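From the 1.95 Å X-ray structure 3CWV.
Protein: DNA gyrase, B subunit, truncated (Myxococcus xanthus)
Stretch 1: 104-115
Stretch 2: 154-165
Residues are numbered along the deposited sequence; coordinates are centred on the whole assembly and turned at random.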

# COMPACT_ATOMS: atom_id res chain seq x y z
N VAL A 104 -0.50 -13.88 10.51
CA VAL A 104 -1.06 -13.19 11.71
C VAL A 104 -2.57 -13.04 11.59
O VAL A 104 -3.29 -13.31 12.53
CB VAL A 104 -0.38 -11.85 11.94
CG1 VAL A 104 -0.96 -11.13 13.22
CG2 VAL A 104 1.10 -12.07 12.11
N SER A 105 -3.05 -12.59 10.43
CA SER A 105 -4.49 -12.44 10.23
C SER A 105 -5.19 -13.77 10.39
O SER A 105 -6.24 -13.86 11.01
CB SER A 105 -4.81 -11.82 8.88
OG SER A 105 -4.21 -10.55 8.79
N LEU A 106 -4.61 -14.82 9.82
CA LEU A 106 -5.18 -16.16 9.94
C LEU A 106 -5.07 -16.68 11.38
O LEU A 106 -6.06 -17.19 11.92
CB LEU A 106 -4.44 -17.15 9.02
CG LEU A 106 -4.50 -16.86 7.52
CD1 LEU A 106 -3.66 -17.91 6.74
CD2 LEU A 106 -5.92 -16.80 7.04
N ALA A 107 -3.89 -16.54 11.99
CA ALA A 107 -3.71 -17.02 13.38
C ALA A 107 -4.73 -16.40 14.34
O ALA A 107 -5.20 -17.06 15.27
CB ALA A 107 -2.26 -16.70 13.92
N LEU A 108 -5.03 -15.12 14.13
CA LEU A 108 -5.91 -14.38 15.06
C LEU A 108 -7.38 -14.35 14.65
O LEU A 108 -8.13 -13.44 15.05
CB LEU A 108 -5.38 -12.94 15.25
CG LEU A 108 -3.94 -12.90 15.82
CD1 LEU A 108 -3.43 -11.47 15.99
CD2 LEU A 108 -3.78 -13.73 17.13
N SER A 109 -7.78 -15.32 13.83
CA SER A 109 -9.18 -15.52 13.48
C SER A 109 -9.74 -16.69 14.32
O SER A 109 -8.99 -17.55 14.75
CB SER A 109 -9.33 -15.80 11.96
OG SER A 109 -8.66 -17.02 11.62
N SER A 110 -11.05 -16.69 14.60
CA SER A 110 -11.68 -17.88 15.20
C SER A 110 -11.98 -18.88 14.10
O SER A 110 -12.03 -20.08 14.34
CB SER A 110 -12.98 -17.53 15.93
OG SER A 110 -13.87 -16.84 15.09
N ARG A 111 -12.18 -18.38 12.90
CA ARG A 111 -12.39 -19.27 11.75
C ARG A 111 -12.00 -18.56 10.48
O ARG A 111 -12.12 -17.34 10.40
CB ARG A 111 -13.87 -19.68 11.64
CG ARG A 111 -14.87 -18.55 11.63
CD ARG A 111 -16.28 -19.13 11.96
NE ARG A 111 -17.33 -18.12 12.01
CZ ARG A 111 -17.54 -17.28 13.03
NH1 ARG A 111 -16.72 -17.27 14.07
NH2 ARG A 111 -18.56 -16.43 12.98
N TYR A 112 -11.59 -19.35 9.48
CA TYR A 112 -11.36 -18.81 8.17
C TYR A 112 -11.67 -19.82 7.07
O TYR A 112 -11.84 -21.01 7.33
CB TYR A 112 -9.93 -18.29 8.02
CG TYR A 112 -8.77 -19.25 8.08
CD1 TYR A 112 -7.88 -19.21 9.16
CD2 TYR A 112 -8.49 -20.15 7.04
CE1 TYR A 112 -6.76 -20.04 9.20
CE2 TYR A 112 -7.37 -20.97 7.08
CZ TYR A 112 -6.51 -20.90 8.17
OH TYR A 112 -5.40 -21.69 8.22
N GLN A 113 -11.71 -19.30 5.86
CA GLN A 113 -11.87 -20.15 4.67
C GLN A 113 -11.03 -19.56 3.57
O GLN A 113 -11.15 -18.38 3.25
CB GLN A 113 -13.33 -20.21 4.25
CG GLN A 113 -13.54 -20.97 2.94
CD GLN A 113 -15.02 -21.13 2.61
OE1 GLN A 113 -15.81 -21.46 3.48
NE2 GLN A 113 -15.39 -20.88 1.34
N VAL A 114 -10.15 -20.38 2.99
CA VAL A 114 -9.36 -19.90 1.89
C VAL A 114 -9.74 -20.72 0.63
O VAL A 114 -9.77 -21.93 0.68
CB VAL A 114 -7.85 -20.11 2.20
CG1 VAL A 114 -6.97 -19.78 1.00
CG2 VAL A 114 -7.44 -19.21 3.40
N ASP A 115 -9.99 -20.03 -0.48
CA ASP A 115 -10.30 -20.71 -1.75
C ASP A 115 -9.25 -20.34 -2.77
O ASP A 115 -8.83 -19.19 -2.86
CB ASP A 115 -11.67 -20.28 -2.26
CG ASP A 115 -12.81 -20.80 -1.41
OD1 ASP A 115 -13.23 -21.96 -1.65
OD2 ASP A 115 -13.34 -20.05 -0.54
N ARG A 154 -9.09 -16.34 -2.59
CA ARG A 154 -9.92 -15.60 -1.62
C ARG A 154 -9.59 -16.04 -0.20
O ARG A 154 -9.51 -17.22 0.08
CB ARG A 154 -11.40 -15.86 -1.92
CG ARG A 154 -12.40 -15.12 -0.99
CD ARG A 154 -13.82 -15.69 -1.30
NE ARG A 154 -14.88 -14.86 -0.75
CZ ARG A 154 -15.63 -15.16 0.32
NH1 ARG A 154 -16.59 -14.33 0.71
NH2 ARG A 154 -15.45 -16.30 0.98
N VAL A 155 -9.43 -15.08 0.70
CA VAL A 155 -9.18 -15.39 2.10
C VAL A 155 -10.35 -14.73 2.84
O VAL A 155 -10.53 -13.54 2.73
CB VAL A 155 -7.87 -14.77 2.61
CG1 VAL A 155 -7.72 -14.98 4.12
CG2 VAL A 155 -6.68 -15.40 1.90
N HIS A 156 -11.15 -15.52 3.53
CA HIS A 156 -12.32 -14.99 4.26
C HIS A 156 -12.06 -15.34 5.71
O HIS A 156 -11.76 -16.48 6.00
CB HIS A 156 -13.59 -15.68 3.81
CG HIS A 156 -14.79 -15.38 4.67
ND1 HIS A 156 -15.14 -16.14 5.76
CD2 HIS A 156 -15.67 -14.36 4.62
CE1 HIS A 156 -16.23 -15.63 6.31
NE2 HIS A 156 -16.58 -14.55 5.63
N PHE A 157 -12.19 -14.39 6.64
CA PHE A 157 -11.91 -14.71 8.04
C PHE A 157 -12.74 -13.85 8.99
O PHE A 157 -13.31 -12.83 8.60
CB PHE A 157 -10.41 -14.58 8.38
CG PHE A 157 -9.91 -13.16 8.45
CD1 PHE A 157 -9.77 -12.52 9.67
CD2 PHE A 157 -9.61 -12.46 7.29
CE1 PHE A 157 -9.32 -11.18 9.73
CE2 PHE A 157 -9.16 -11.13 7.34
CZ PHE A 157 -9.03 -10.48 8.55
N VAL A 158 -12.81 -14.33 10.23
CA VAL A 158 -13.54 -13.67 11.31
C VAL A 158 -12.56 -13.44 12.47
O VAL A 158 -12.10 -14.39 13.09
CB VAL A 158 -14.72 -14.56 11.79
CG1 VAL A 158 -15.53 -13.83 12.89
CG2 VAL A 158 -15.63 -14.93 10.60
N PRO A 159 -12.24 -12.18 12.75
CA PRO A 159 -11.36 -11.88 13.88
C PRO A 159 -11.90 -12.58 15.11
O PRO A 159 -13.11 -12.57 15.35
CB PRO A 159 -11.48 -10.36 14.02
CG PRO A 159 -11.70 -9.90 12.58
CD PRO A 159 -12.67 -10.95 12.06
N ASP A 160 -10.99 -13.18 15.88
CA ASP A 160 -11.38 -14.02 17.01
C ASP A 160 -11.98 -13.15 18.13
O ASP A 160 -11.28 -12.31 18.73
CB ASP A 160 -10.13 -14.75 17.52
CG ASP A 160 -10.46 -15.92 18.44
OD1 ASP A 160 -11.34 -15.77 19.33
OD2 ASP A 160 -9.88 -17.01 18.24
N ALA A 161 -13.26 -13.39 18.42
CA ALA A 161 -13.96 -12.63 19.47
C ALA A 161 -13.44 -12.86 20.89
O ALA A 161 -13.77 -12.10 21.80
CB ALA A 161 -15.46 -12.92 19.41
N THR A 162 -12.66 -13.91 21.11
CA THR A 162 -12.05 -14.14 22.42
C THR A 162 -10.74 -13.34 22.58
O THR A 162 -10.17 -13.27 23.66
CB THR A 162 -11.76 -15.64 22.74
OG1 THR A 162 -10.78 -16.18 21.83
CG2 THR A 162 -13.03 -16.49 22.65
N ILE A 163 -10.27 -12.74 21.49
CA ILE A 163 -8.99 -12.05 21.51
C ILE A 163 -9.21 -10.55 21.44
O ILE A 163 -8.62 -9.79 22.20
CB ILE A 163 -8.08 -12.51 20.32
CG1 ILE A 163 -7.70 -13.99 20.47
CG2 ILE A 163 -6.82 -11.59 20.19
CD1 ILE A 163 -6.77 -14.55 19.36
N PHE A 164 -10.02 -10.11 20.49
CA PHE A 164 -10.17 -8.68 20.25
C PHE A 164 -11.26 -8.04 21.07
O PHE A 164 -12.30 -8.64 21.31
CB PHE A 164 -10.39 -8.40 18.77
CG PHE A 164 -9.17 -8.68 17.96
CD1 PHE A 164 -8.15 -7.72 17.88
CD2 PHE A 164 -8.99 -9.93 17.38
CE1 PHE A 164 -6.97 -8.00 17.19
CE2 PHE A 164 -7.82 -10.22 16.68
CZ PHE A 164 -6.82 -9.24 16.58
N GLU A 165 -10.99 -6.81 21.49
CA GLU A 165 -11.84 -6.05 22.41
C GLU A 165 -12.99 -5.40 21.68
O GLU A 165 -14.04 -5.16 22.26
CB GLU A 165 -11.00 -4.98 23.10
CG GLU A 165 -11.69 -4.23 24.23
CD GLU A 165 -11.04 -2.89 24.56
OE1 GLU A 165 -10.74 -2.08 23.63
OE2 GLU A 165 -10.84 -2.62 25.77
O HOH W 1 -14.74 -14.67 16.44
O HOH W 2 -12.75 -17.93 0.82

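Stretch 1 leaves a helix, turns a corner at S110 and runs on as a strand antiparallel to the strand of stretch 2. The contact between the two stretches buries 832 Å², both sides summed.

V104 does not reach stretch 2. S105 lies over one face of the F157 ring, with CB 4.4 Å from CZ of F157. L106 points away at its CB, but the leucine is long enough for its end to return: CD2 sits 3.9 Å from CG1 of V155.

L108 is the first residue to leave the helical conformation. Its carbonyl accepts a hydrogen bond from stretch 2, with O 3.0 Å from N of D160. Its side chain is buried against two apolar neighbours. CD2 is 3.8 Å from CD1 of I163, and CB is 3.9 Å from CE2 of F164.

S109 turns its hydroxyl back to the helix end, where OG donates to O of L106 at 2.6 Å. This satisfies a polar group in a buried place. Its CB packs 3.9 Å from CB of F157.

At the corner, N of S110 donates to O of V158 at 2.9 Å. S110 OG is hydrogen-bonded to water 1 at 2.7 Å. The same water donates to O of P159 and accepts from N of A161, so it links the corner to the chain beyond the strand.

R111 accepts from V158 through its backbone, N of V158 to O of R111 at 3.1 Å. Its exposed side chain comes back so that one guanidinium face covers CG1 of V158, 3.8 Å from NH1 of R111.

Y112 and F157 share the buried face. Their CB atoms are 3.8 Å apart, and the tyrosine ring then leads away.

Q113 and H156 exchange two backbone hydrogen bonds: N of Q113 to O of H156 at 2.8 Å, and N of H156 to O of Q113 at 2.9 Å. The extended glutamine side chain slants out and forward, and NE2 donates to OD2 of D115 at 2.9 Å.

V114 returns to the buried face, with CG2 4.2 Å from CG2 of V155. These compact branched residues suit the apolar side of the sheet.

D115 pairs with R154. N of D115 donates to O of R154, and N of R154 to O of D115, both at 2.9 Å. The charged ends stay apart, with OD2 of D115 4.6 Å from NH2 of R154. Water 2 bridges them, 2.6 Å from OD2 of D115 and 3.2 Å from NH2 of R154, which donates to it.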